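Local coordinates for protein similar to hydroxylamine oxidoreductase (Kuenenia stuttgartiensis, PDB 6H5L) that probably acts as an oxidoreductase, forming the multiheme hydroxylamine oxidoreductase-like part of a 60-heme reductase complex in an anammox bacterium, at residues K264-V269 with E273-P278; Y345-C350 with T361-L366. All blocks are in the same frame, centred on the assembly; numbering follows the deposited sequence.

Contact 1 of 2, residues K264-V269 with E273-P278. With HEC (heme c), chain J.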
loop_
_atom_site.group_PDB
_atom_site.type_symbol
_atom_site.label_atom_id
_atom_site.label_comp_id
_atom_site.label_asym_id
_atom_site.label_seq_id
_atom_site.Cartn_x
_atom_site.Cartn_y
_atom_site.Cartn_z
ATOM N N LYS A 264 -20.651 11.171 12.276
ATOM C CA LYS A 264 -20.611 12.209 13.298
ATOM C C LYS A 264 -22.027 12.584 13.715
ATOM O O LYS A 264 -22.880 12.809 12.848
ATOM C CB LYS A 264 -19.881 13.444 12.787
ATOM C CG LYS A 264 -18.521 13.149 12.172
ATOM C CD LYS A 264 -17.844 14.409 11.650
ATOM C CE LYS A 264 -16.944 15.045 12.700
ATOM N NZ LYS A 264 -16.124 16.146 12.121
ATOM N N PRO A 265 -22.319 12.648 15.013
ATOM C CA PRO A 265 -23.616 13.176 15.448
ATOM C C PRO A 265 -23.811 14.607 14.967
ATOM O O PRO A 265 -22.859 15.319 14.642
ATOM C CB PRO A 265 -23.542 13.099 16.980
ATOM C CG PRO A 265 -22.084 12.935 17.297
ATOM C CD PRO A 265 -21.499 12.188 16.144
ATOM N N LEU A 266 -25.081 15.020 14.923
ATOM C CA LEU A 266 -25.433 16.290 14.292
ATOM C C LEU A 266 -24.739 17.467 14.967
ATOM O O LEU A 266 -24.327 18.419 14.294
ATOM C CB LEU A 266 -26.950 16.476 14.311
ATOM C CG LEU A 266 -27.738 15.486 13.454
ATOM C CD1 LEU A 266 -29.218 15.544 13.789
ATOM C CD2 LEU A 266 -27.508 15.770 11.978
ATOM N N VAL A 267 -24.592 17.418 16.293
ATOM C CA VAL A 267 -23.972 18.529 17.006
ATOM C C VAL A 267 -22.483 18.640 16.698
ATOM O O VAL A 267 -21.893 19.709 16.891
ATOM C CB VAL A 267 -24.218 18.392 18.522
ATOM C CG1 VAL A 267 -23.287 17.351 19.133
ATOM C CG2 VAL A 267 -24.068 19.740 19.217
ATOM N N GLU A 268 -21.855 17.566 16.219
ATOM C CA GLU A 268 -20.447 17.594 15.846
ATOM C C GLU A 268 -20.230 17.879 14.366
ATOM O O GLU A 268 -19.077 17.993 13.935
ATOM C CB GLU A 268 -19.774 16.265 16.209
ATOM C CG GLU A 268 -19.864 15.888 17.679
ATOM C CD GLU A 268 -19.179 16.888 18.590
ATOM O OE1 GLU A 268 -19.622 17.033 19.750
ATOM O OE2 GLU A 268 -18.199 17.528 18.150
ATOM N N VAL A 269 -21.300 17.995 13.583
ATOM C CA VAL A 269 -21.172 18.215 12.147
ATOM C C VAL A 269 -20.714 19.645 11.894
ATOM O O VAL A 269 -21.384 20.605 12.291
ATOM C CB VAL A 269 -22.496 17.924 11.429
ATOM C CG1 VAL A 269 -22.427 18.389 9.983
ATOM C CG2 VAL A 269 -22.822 16.440 11.501
ATOM N N GLU A 273 -17.813 21.662 5.778
ATOM C CA GLU A 273 -16.740 20.682 5.658
ATOM C C GLU A 273 -17.236 19.246 5.747
ATOM O O GLU A 273 -16.776 18.389 4.983
ATOM C CB GLU A 273 -15.678 20.930 6.734
ATOM C CG GLU A 273 -14.908 22.228 6.555
ATOM C CD GLU A 273 -13.759 22.362 7.532
ATOM O OE1 GLU A 273 -13.966 22.925 8.628
ATOM O OE2 GLU A 273 -12.648 21.892 7.206
ATOM N N ASP A 274 -18.165 18.959 6.659
ATOM C CA ASP A 274 -18.740 17.623 6.764
ATOM C C ASP A 274 -19.977 17.473 5.884
ATOM O O ASP A 274 -20.104 16.484 5.156
ATOM C CB ASP A 274 -19.075 17.308 8.224
ATOM C CG ASP A 274 -17.841 17.255 9.101
ATOM O OD1 ASP A 274 -16.762 16.900 8.579
ATOM O OD2 ASP A 274 -17.948 17.570 10.306
ATOM N N TYR A 275 -20.893 18.435 5.945
ATOM C CA TYR A 275 -21.984 18.558 4.986
ATOM C C TYR A 275 -21.755 19.823 4.172
ATOM O O TYR A 275 -21.544 20.895 4.748
ATOM C CB TYR A 275 -23.355 18.660 5.666
ATOM C CG TYR A 275 -23.798 17.519 6.565
ATOM C CD1 TYR A 275 -23.019 16.384 6.750
ATOM C CD2 TYR A 275 -25.019 17.589 7.227
ATOM C CE1 TYR A 275 -23.445 15.356 7.579
ATOM C CE2 TYR A 275 -25.451 16.571 8.050
ATOM C CZ TYR A 275 -24.662 15.457 8.224
ATOM O OH TYR A 275 -25.097 14.442 9.047
ATOM N N ARG A 276 -21.798 19.712 2.843
ATOM C CA ARG A 276 -21.802 20.940 2.055
ATOM C C ARG A 276 -23.187 21.570 2.037
ATOM O O ARG A 276 -23.320 22.794 2.161
ATOM C CB ARG A 276 -21.319 20.691 0.626
ATOM C CG ARG A 276 -21.155 21.996 -0.148
ATOM C CD ARG A 276 -20.975 21.807 -1.645
ATOM N NE ARG A 276 -21.159 23.075 -2.349
ATOM C CZ ARG A 276 -21.163 23.214 -3.672
ATOM N NH1 ARG A 276 -20.991 22.161 -4.459
ATOM N NH2 ARG A 276 -21.341 24.415 -4.208
ATOM N N THR A 277 -24.226 20.751 1.886
ATOM C CA THR A 277 -25.614 21.167 1.972
ATOM C C THR A 277 -26.311 20.386 3.082
ATOM O O THR A 277 -25.904 19.265 3.405
ATOM C CB THR A 277 -26.347 20.947 0.641
ATOM O OG1 THR A 277 -26.223 19.578 0.238
ATOM C CG2 THR A 277 -25.768 21.849 -0.437
ATOM N N PRO A 278 -27.348 20.950 3.694
ATOM C CA PRO A 278 -27.958 20.295 4.855
ATOM C C PRO A 278 -28.850 19.128 4.457
ATOM O O PRO A 278 -29.271 18.982 3.308
ATOM C CB PRO A 278 -28.780 21.418 5.497
ATOM C CG PRO A 278 -29.174 22.268 4.348
ATOM C CD PRO A 278 -28.017 22.227 3.379
HETATM FE FE HEC J . -28.903 26.752 1.287
HETATM C CHA HEC J . -28.622 26.760 -2.117
HETATM C CHB HEC J . -31.929 28.427 1.013
HETATM C CHC HEC J . -29.399 26.526 4.687
HETATM C CHD HEC J . -25.794 25.356 1.638
HETATM N NA HEC J . -30.081 27.432 -0.264
HETATM C C1A HEC J . -29.730 27.394 -1.599
HETATM C C2A HEC J . -30.732 28.127 -2.348
HETATM C C3A HEC J . -31.637 28.587 -1.483
HETATM C C4A HEC J . -31.250 28.160 -0.154
HETATM C CMA HEC J . -32.882 29.426 -1.837
HETATM C CAA HEC J . -30.758 28.357 -3.875
HETATM C CBA HEC J . -29.632 29.308 -4.258
HETATM C CGA HEC J . -29.784 29.754 -5.688
HETATM O O1A HEC J . -28.898 30.507 -6.166
HETATM O O2A HEC J . -30.781 29.360 -6.346
HETATM N NB HEC J . -30.374 27.392 2.607
HETATM C C1B HEC J . -31.567 28.003 2.271
HETATM C C2B HEC J . -32.375 28.116 3.469
HETATM C C3B HEC J . -31.674 27.597 4.488
HETATM C C4B HEC J . -30.405 27.129 3.963
HETATM C CMB HEC J . -33.781 28.758 3.516
HETATM C CAB HEC J . -32.101 27.489 5.970
HETATM C CBB HEC J . -33.302 26.533 6.144
HETATM N NC HEC J . -27.801 26.086 2.864
HETATM C C1C HEC J . -28.203 26.055 4.186
HETATM C C2C HEC J . -27.192 25.350 4.946
HETATM C C3C HEC J . -26.154 25.109 4.131
HETATM C C4C HEC J . -26.545 25.509 2.787
HETATM C CMC HEC J . -27.205 25.217 6.485
HETATM C CAC HEC J . -24.808 24.440 4.517
HETATM C CBC HEC J . -24.973 22.995 5.041
HETATM N ND HEC J . -27.445 26.117 -0.037
HETATM C C1D HEC J . -26.190 25.647 0.347
HETATM C C2D HEC J . -25.367 25.510 -0.837
HETATM C C3D HEC J . -26.257 25.953 -2.007
HETATM C C4D HEC J . -27.526 26.308 -1.414
HETATM C CMD HEC J . -23.903 25.026 -0.908
HETATM C CAD HEC J . -25.902 26.013 -3.509
HETATM C CBD HEC J . -25.757 27.470 -3.937
HETATM C CGD HEC J . -26.260 27.645 -5.345
HETATM O O1D HEC J . -27.405 27.207 -5.629
HETATM O O2D HEC J . -25.524 28.231 -6.181
HETATM O O HOH W 1 -23.363 13.151 10.378
#
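Val269 sets its methyl CG1 over the centre of the Tyr275 ring. Val269 CG1 stands 3.7 Å from the centroid of the Tyr275 ring and 7° off the normal, a CH-pi contact. CG1 lies anti to the backbone N (chi1 170°), which leaves Val269 CG2 to reach the phenol end, 3.9 Å from Tyr275 CZ. Leu266 CD2 comes up to Tyr275 OH at 4.0 Å. That hydroxyl also donates to a water, which in turn donates to Lys264 O. Beside this apolar patch, Lys264 NZ forms a salt bridge with Asp274 OD2 at 2.9 Å. It meets the syn side of the oxygen, 29° out of the carboxylate plane. Asp274 OD2 also accepts from Arg270 N. Both segments belong to the loop between helix 248-256 and helix 280-285, with a 3-10 turn at 266-268. Helix 280-285 carries a CxxCH heme-binding motif. Past Tyr275 the chain borders a heme c, with Pro278 CD 3.5 Å from HEC C3C. Tyr260 and Phe262 meet the Tyr275 ring, and Leu266 N donates to a propionate oxygen of another heme. Arg276 forms salt bridges with Glu256 of its own chain and with Asp94 and Glu222 of the second subunit.

Contact 2 of 2, residues Y345-C350 with T361-L366. With HEC (heme c), chain J.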
loop_
_atom_site.group_PDB
_atom_site.type_symbol
_atom_site.label_atom_id
_atom_site.label_comp_id
_atom_site.label_asym_id
_atom_site.label_seq_id
_atom_site.Cartn_x
_atom_site.Cartn_y
_atom_site.Cartn_z
ATOM N N TYR A 345 -34.562 30.628 15.064
ATOM C CA TYR A 345 -33.841 29.363 15.152
ATOM C C TYR A 345 -33.558 28.803 13.764
ATOM O O TYR A 345 -32.476 28.256 13.519
ATOM C CB TYR A 345 -34.634 28.352 15.982
ATOM C CG TYR A 345 -35.037 28.833 17.361
ATOM C CD1 TYR A 345 -34.306 29.811 18.025
ATOM C CD2 TYR A 345 -36.152 28.303 17.998
ATOM C CE1 TYR A 345 -34.679 30.249 19.283
ATOM C CE2 TYR A 345 -36.530 28.734 19.254
ATOM C CZ TYR A 345 -35.791 29.707 19.893
ATOM O OH TYR A 345 -36.165 30.137 21.144
ATOM N N TRP A 346 -34.520 28.925 12.845
ATOM C CA TRP A 346 -34.276 28.542 11.458
ATOM C C TRP A 346 -33.136 29.353 10.862
ATOM O O TRP A 346 -32.272 28.808 10.166
ATOM C CB TRP A 346 -35.544 28.731 10.623
ATOM C CG TRP A 346 -36.596 27.687 10.836
ATOM C CD1 TRP A 346 -37.782 27.839 11.494
ATOM C CD2 TRP A 346 -36.564 26.330 10.378
ATOM N NE1 TRP A 346 -38.488 26.662 11.477
ATOM C CE2 TRP A 346 -37.761 25.719 10.798
ATOM C CE3 TRP A 346 -35.636 25.571 9.657
ATOM C CZ2 TRP A 346 -38.057 24.387 10.521
ATOM C CZ3 TRP A 346 -35.932 24.249 9.383
ATOM C CH2 TRP A 346 -37.133 23.671 9.815
ATOM N N LEU A 347 -33.117 30.661 11.128
ATOM C CA LEU A 347 -32.082 31.521 10.567
ATOM C C LEU A 347 -30.702 31.162 11.101
ATOM O O LEU A 347 -29.697 31.385 10.417
ATOM C CB LEU A 347 -32.410 32.987 10.852
ATOM C CG LEU A 347 -33.631 33.526 10.103
ATOM C CD1 LEU A 347 -33.927 34.968 10.493
ATOM C CD2 LEU A 347 -33.426 33.406 8.601
ATOM N N GLU A 348 -30.629 30.603 12.312
ATOM C CA GLU A 348 -29.348 30.128 12.823
ATOM C C GLU A 348 -28.823 28.964 11.993
ATOM O O GLU A 348 -27.610 28.833 11.793
ATOM C CB GLU A 348 -29.480 29.724 14.291
ATOM C CG GLU A 348 -29.932 30.846 15.209
ATOM C CD GLU A 348 -29.859 30.465 16.673
ATOM O OE1 GLU A 348 -29.197 31.189 17.446
ATOM O OE2 GLU A 348 -30.454 29.434 17.048
ATOM N N VAL A 349 -29.722 28.110 11.499
ATOM C CA VAL A 349 -29.307 27.017 10.626
ATOM C C VAL A 349 -28.819 27.561 9.290
ATOM O O VAL A 349 -27.721 27.229 8.830
ATOM C CB VAL A 349 -30.458 26.012 10.436
ATOM C CG1 VAL A 349 -30.151 25.063 9.287
ATOM C CG2 VAL A 349 -30.697 25.236 11.712
ATOM N N CYS A 350 -29.626 28.412 8.653
ATOM C CA CYS A 350 -29.280 28.913 7.329
ATOM C C CYS A 350 -28.044 29.804 7.359
ATOM O O CYS A 350 -27.291 29.844 6.379
ATOM C CB CYS A 350 -30.458 29.680 6.732
ATOM S SG CYS A 350 -32.087 28.955 7.010
ATOM N N THR A 361 -34.626 36.826 3.755
ATOM C CA THR A 361 -35.373 37.201 2.558
ATOM C C THR A 361 -36.105 36.003 1.969
ATOM O O THR A 361 -37.257 36.122 1.531
ATOM C CB THR A 361 -34.433 37.814 1.519
ATOM O OG1 THR A 361 -33.878 39.030 2.033
ATOM C CG2 THR A 361 -35.171 38.104 0.224
ATOM N N TYR A 362 -35.457 34.836 1.957
ATOM C CA TYR A 362 -36.095 33.659 1.378
ATOM C C TYR A 362 -37.253 33.177 2.241
ATOM O O TYR A 362 -38.352 32.927 1.735
ATOM C CB TYR A 362 -35.081 32.532 1.177
ATOM C CG TYR A 362 -35.685 31.396 0.390
ATOM C CD1 TYR A 362 -35.670 31.410 -0.996
ATOM C CD2 TYR A 362 -36.311 30.333 1.028
ATOM C CE1 TYR A 362 -36.240 30.393 -1.726
ATOM C CE2 TYR A 362 -36.885 29.309 0.305
ATOM C CZ TYR A 362 -36.845 29.345 -1.072
ATOM O OH TYR A 362 -37.413 28.333 -1.806
ATOM N N LEU A 363 -37.022 33.020 3.547
ATOM C CA LEU A 363 -38.086 32.538 4.423
ATOM C C LEU A 363 -39.239 33.531 4.504
ATOM O O LEU A 363 -40.391 33.127 4.693
ATOM C CB LEU A 363 -37.526 32.240 5.814
ATOM C CG LEU A 363 -36.541 31.070 5.859
ATOM C CD1 LEU A 363 -36.014 30.846 7.266
ATOM C CD2 LEU A 363 -37.186 29.800 5.319
ATOM N N LYS A 364 -38.950 34.828 4.363
ATOM C CA LYS A 364 -40.024 35.811 4.250
ATOM C C LYS A 364 -40.815 35.626 2.961
ATOM O O LYS A 364 -42.014 35.923 2.922
ATOM C CB LYS A 364 -39.455 37.228 4.338
ATOM C CG LYS A 364 -39.321 37.737 5.764
ATOM C CD LYS A 364 -38.187 38.737 5.905
ATOM C CE LYS A 364 -38.384 39.962 5.031
ATOM N NZ LYS A 364 -37.229 40.898 5.151
ATOM N N SER A 365 -40.168 35.135 1.902
ATOM C CA SER A 365 -40.897 34.805 0.681
ATOM C C SER A 365 -41.748 33.555 0.866
ATOM O O SER A 365 -42.824 33.443 0.268
ATOM C CB SER A 365 -39.928 34.619 -0.482
ATOM O OG SER A 365 -39.168 35.794 -0.710
ATOM N N LEU A 366 -41.280 32.605 1.679
ATOM C CA LEU A 366 -42.115 31.464 2.042
ATOM C C LEU A 366 -43.386 31.918 2.745
ATOM O O LEU A 366 -44.477 31.402 2.472
ATOM C CB LEU A 366 -41.332 30.497 2.931
ATOM C CG LEU A 366 -42.147 29.421 3.653
ATOM C CD1 LEU A 366 -42.761 28.444 2.660
ATOM C CD2 LEU A 366 -41.293 28.686 4.680
HETATM FE FE HEC J . -28.903 26.752 1.287
HETATM C CHA HEC J . -28.622 26.760 -2.117
HETATM C CHB HEC J . -31.929 28.427 1.013
HETATM C CHC HEC J . -29.399 26.526 4.687
HETATM C CHD HEC J . -25.794 25.356 1.638
HETATM N NA HEC J . -30.081 27.432 -0.264
HETATM C C1A HEC J . -29.730 27.394 -1.599
HETATM C C2A HEC J . -30.732 28.127 -2.348
HETATM C C3A HEC J . -31.637 28.587 -1.483
HETATM C C4A HEC J . -31.250 28.160 -0.154
HETATM C CMA HEC J . -32.882 29.426 -1.837
HETATM C CAA HEC J . -30.758 28.357 -3.875
HETATM C CBA HEC J . -29.632 29.308 -4.258
HETATM C CGA HEC J . -29.784 29.754 -5.688
HETATM O O1A HEC J . -28.898 30.507 -6.166
HETATM O O2A HEC J . -30.781 29.360 -6.346
HETATM N NB HEC J . -30.374 27.392 2.607
HETATM C C1B HEC J . -31.567 28.003 2.271
HETATM C C2B HEC J . -32.375 28.116 3.469
HETATM C C3B HEC J . -31.674 27.597 4.488
HETATM C C4B HEC J . -30.405 27.129 3.963
HETATM C CMB HEC J . -33.781 28.758 3.516
HETATM C CAB HEC J . -32.101 27.489 5.970
HETATM C CBB HEC J . -33.302 26.533 6.144
HETATM N NC HEC J . -27.801 26.086 2.864
HETATM C C1C HEC J . -28.203 26.055 4.186
HETATM C C2C HEC J . -27.192 25.350 4.946
HETATM C C3C HEC J . -26.154 25.109 4.131
HETATM C C4C HEC J . -26.545 25.509 2.787
HETATM C CMC HEC J . -27.205 25.217 6.485
HETATM C CAC HEC J . -24.808 24.440 4.517
HETATM C CBC HEC J . -24.973 22.995 5.041
HETATM N ND HEC J . -27.445 26.117 -0.037
HETATM C C1D HEC J . -26.190 25.647 0.347
HETATM C C2D HEC J . -25.367 25.510 -0.837
HETATM C C3D HEC J . -26.257 25.953 -2.007
HETATM C C4D HEC J . -27.526 26.308 -1.414
HETATM C CMD HEC J . -23.903 25.026 -0.908
HETATM C CAD HEC J . -25.902 26.013 -3.509
HETATM C CBD HEC J . -25.757 27.470 -3.937
HETATM C CGD HEC J . -26.260 27.645 -5.345
HETATM O O1D HEC J . -27.405 27.207 -5.629
HETATM O O2D HEC J . -25.524 28.231 -6.181
#
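Leu363 pushes one methyl, CD1, into a shallow hollow on the facing helix. Trp346 CB, Leu347 CD2 and Cys350 SG form the walls. Leu363 CD1 lies 3.9 Å from Leu347 CD2; Trp346 CB is about as near, and Cys350 SG is the loosest of the three. The side chain is stretched out, with CD1 anti to CA (chi2 179°), and this carries the methyl across to the other helix. Leu347 and Leu363 lie alongside each other, pointing opposite ways. The second methyl, Leu363 CD2, turns to the heme and rests 4.0 Å from HEC CMB. One leucine thus touches the facing helix with one methyl and a porphyrin methyl with the other. The helices are well apart, their local axes 11.4 Å at closest and their directions 134° from each other. A CxxCH motif runs from the end of helix 337-350 into the link before helix 356-389. Cys350, its first cysteine, is the last residue of the first helix and is joined through SG to HEC CAB by a thioether. Tyr362 covers the next methyl along, with HEC CMA 3.4 Å above one ring face and displaced toward the rim. Its hydroxyl is hydrogen-bonded to Thr475 O, and His197 of the second subunit meets its ring. An alanine in place of Tyr362 is likely to leave the CMA methyl without its aromatic cover and Thr475 O without that hydroxyl. A second heme c touches Trp346, Leu363 and Leu366. The Trp346 indole is held by NE1 bonding to Lys299 O, and His284 meets it edge-to-face.

How the contacts relate
From the N terminus, the chain leaves helix 248-256 and enters the loop of contact 1. Contact 1 closes a short turn with three residues between its segments. Helix 280-285 and the two-stranded hairpin 286-288 with 291-292 follow. After a long connection, contact 2 closes an interval of ten residues between 345-350 and 361-366, half of it the start of helix 356-389. It ties that helix to helix 337-350. The two contacts lie in series, neither nested nor crossing. Contact 1 and contact 2 do not touch: their centres are about 19 Å apart and their nearest atoms about 5 Å. One heme c is common to both: it borders 273-278 and is covalently held from 345-350. Both also reach the second subunit.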